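Local coordinates for beta-ketoacyl synthase (Burkholderia phymatum, PDB 4EWG), which probably catalyses the condensation of acyl chains with carrier-protein-bound extender units, as a 3-oxoacyl-[acyl-carrier-protein] synthase of the thiolase-like superfamily, at residues A[21-24]-A[25-28]. Residues are numbered along the deposited sequence; the frame is centred on the assembly and turned at random.
Sequences SRWD and EIEA
Arg22 and Ile26 open the first turn of helix 23-32: Ile26 N donates to Arg22 O at 3.1 Å, and the bonds from Glu27 N to Trp23 O and from Ala28 N to Asp24 O carry the ladder onward. Arg22 is the N-cap, but its side chain offers no acceptor to the helix start. Glu25 serves instead: its extended chain runs back toward the N-terminus, CG anti to the backbone N (chi1 -162°), and OE1 accepts from Ser21 N at 3.3 Å and, weakly, from Arg22 N. A carboxylate suits this place, probably stabilised by the partial positive charge of the helix N-terminus. The guanidinium of Arg22 holds Asp24 side-on with two N-H groups: NE lies 3.0 Å from OD1, a salt bridge, while NH2 reaches OD2 at 3.0 Å from above the carboxylate plane. Asp24 OD1 also takes a weak bond from Glu25 N.

Trp23 combines a broad apolar ring with one N-H, which Glu27 takes up one turn along: NE1 donates to the anti lone pair of OE1 at 2.9 Å, a bent bond (135°) with the oxygen tilted from the indole plane. Glu27 CB sits over one ring face, offset toward the rim, and Lys31 forms a salt bridge with OE2. Ile26, branched and apolar, suits the buried side, CG2 3.9 Å from Trp23 CZ3. Trp351 meets the Trp23 ring edge-to-face. This is an amphipathic helix start with half a capping box, the weak Arg22 N to Glu25 bond, packed on helix 344-358 of the thiolase-like fold and tied to strand 8-16 by Ser21 OG to Gly15 O.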
ATOM      1  N   SER A  21     -19.084  15.401  11.010  1.00 23.02           N
ATOM      2  CA  SER A  21     -19.415  14.215  10.203  1.00 22.75           C
ATOM      3  C   SER A  21     -20.610  14.363   9.287  1.00 23.47           C
ATOM      4  O   SER A  21     -20.542  13.961   8.136  1.00 23.76           O
ATOM      5  CB  SER A  21     -19.602  13.004  11.056  1.00 23.02           C
ATOM      6  OG  SER A  21     -18.322  12.495  11.401  1.00 23.40           O
ATOM      7  N   ARG A  22     -21.692  14.938   9.754  1.00 24.92           N
ATOM      8  CA  ARG A  22     -22.875  15.075   8.891  1.00 25.77           C
ATOM      9  C   ARG A  22     -22.655  16.180   7.866  1.00 25.55           C
ATOM     10  O   ARG A  22     -22.028  17.190   8.168  1.00 25.31           O
ATOM     11  CB  ARG A  22     -24.110  15.419   9.698  1.00 27.58           C
ATOM     12  CG  ARG A  22     -24.490  14.437  10.792  1.00 28.59           C
ATOM     13  CD  ARG A  22     -25.441  15.118  11.749  1.00 30.44           C
ATOM     14  NE  ARG A  22     -26.647  15.637  11.087  1.00 31.54           N
ATOM     15  CZ  ARG A  22     -27.733  14.904  10.775  1.00 33.40           C
ATOM     16  NH1 ARG A  22     -27.773  13.592  11.018  1.00 33.09           N
ATOM     17  NH2 ARG A  22     -28.796  15.484  10.202  1.00 34.36           N
ATOM     18  N   TRP A  23     -23.167  15.981   6.653  1.00 25.54           N
ATOM     19  CA  TRP A  23     -22.967  16.950   5.594  1.00 25.55           C
ATOM     20  C   TRP A  23     -23.608  18.275   5.926  1.00 26.95           C
ATOM     21  O   TRP A  23     -23.011  19.317   5.688  1.00 26.46           O
ATOM     22  CB  TRP A  23     -23.485  16.455   4.260  1.00 25.23           C
ATOM     23  CG  TRP A  23     -23.408  17.568   3.282  1.00 25.78           C
ATOM     24  CD1 TRP A  23     -24.455  18.356   2.802  1.00 26.91           C
ATOM     25  CD2 TRP A  23     -22.203  18.148   2.736  1.00 25.22           C
ATOM     26  NE1 TRP A  23     -23.984  19.328   1.991  1.00 27.47           N
ATOM     27  CE2 TRP A  23     -22.627  19.253   1.903  1.00 26.24           C
ATOM     28  CE3 TRP A  23     -20.856  17.847   2.824  1.00 24.27           C
ATOM     29  CZ2 TRP A  23     -21.730  20.028   1.205  1.00 26.15           C
ATOM     30  CZ3 TRP A  23     -19.949  18.636   2.111  1.00 24.65           C
ATOM     31  CH2 TRP A  23     -20.378  19.695   1.311  1.00 25.16           C
ATOM     32  N   ASP A  24     -24.808  18.238   6.516  1.00 28.10           N
ATOM     33  CA  ASP A  24     -25.530  19.463   6.863  1.00 29.71           C
ATOM     34  C   ASP A  24     -24.721  20.350   7.812  1.00 30.09           C
ATOM     35  O   ASP A  24     -24.663  21.541   7.642  1.00 30.55           O
ATOM     36  CB  ASP A  24     -26.988  19.185   7.381  1.00 30.36           C
ATOM     37  CG  ASP A  24     -27.040  18.411   8.713  1.00 30.78           C
ATOM     38  OD1 ASP A  24     -26.011  17.889   9.183  1.00 31.04           O
ATOM     39  OD2 ASP A  24     -28.141  18.321   9.300  1.00 31.93           O
ATOM     40  N   GLU A  25     -24.080  19.735   8.786  1.00 30.55           N
ATOM     41  CA  GLU A  25     -23.157  20.387   9.713  1.00 31.34           C
ATOM     42  C   GLU A  25     -21.938  20.965   8.954  1.00 30.14           C
ATOM     43  O   GLU A  25     -21.515  22.122   9.175  1.00 30.01           O
ATOM     44  CB  GLU A  25     -22.777  19.235  10.644  1.00 33.09           C
ATOM     45  CG  GLU A  25     -22.166  19.391  12.015  1.00 34.59           C
ATOM     46  CD  GLU A  25     -22.271  18.025  12.770  1.00 35.75           C
ATOM     47  OE1 GLU A  25     -21.617  16.974  12.368  1.00 35.36           O
ATOM     48  OE2 GLU A  25     -23.078  17.982  13.722  1.00 37.20           O
ATOM     49  N   ILE A  26     -21.390  20.173   8.037  1.00 29.01           N
ATOM     50  CA  ILE A  26     -20.227  20.591   7.253  1.00 28.53           C
ATOM     51  C   ILE A  26     -20.585  21.734   6.298  1.00 28.95           C
ATOM     52  O   ILE A  26     -19.857  22.724   6.200  1.00 29.19           O
ATOM     53  CB  ILE A  26     -19.636  19.403   6.470  1.00 28.00           C
ATOM     54  CG1 ILE A  26     -19.046  18.368   7.454  1.00 27.79           C
ATOM     55  CG2 ILE A  26     -18.556  19.878   5.497  1.00 27.09           C
ATOM     56  CD1 ILE A  26     -18.919  16.941   6.923  1.00 27.09           C
ATOM     57  N   GLU A  27     -21.715  21.607   5.605  1.00 29.83           N
ATOM     58  CA  GLU A  27     -22.217  22.688   4.736  1.00 30.61           C
ATOM     59  C   GLU A  27     -22.323  24.017   5.495  1.00 30.67           C
ATOM     60  O   GLU A  27     -21.871  25.049   5.004  1.00 31.68           O
ATOM     61  CB  GLU A  27     -23.585  22.340   4.114  1.00 31.78           C
ATOM     62  CG  GLU A  27     -23.987  23.239   2.933  1.00 32.11           C
ATOM     63  CD  GLU A  27     -25.344  22.908   2.363  1.00 32.66           C
ATOM     64  OE1 GLU A  27     -25.625  21.731   2.101  1.00 31.69           O
ATOM     65  OE2 GLU A  27     -26.132  23.854   2.154  1.00 35.60           O
ATOM     66  N   ALA A  28     -22.890  23.977   6.691  1.00 30.55           N
ATOM     67  CA  ALA A  28     -23.044  25.191   7.502  1.00 31.14           C
ATOM     68  C   ALA A  28     -21.668  25.802   7.803  1.00 30.79           C
ATOM     69  O   ALA A  28     -21.482  27.007   7.698  1.00 31.77           O
ATOM     70  CB  ALA A  28     -23.821  24.883   8.789  1.00 30.98           C
TER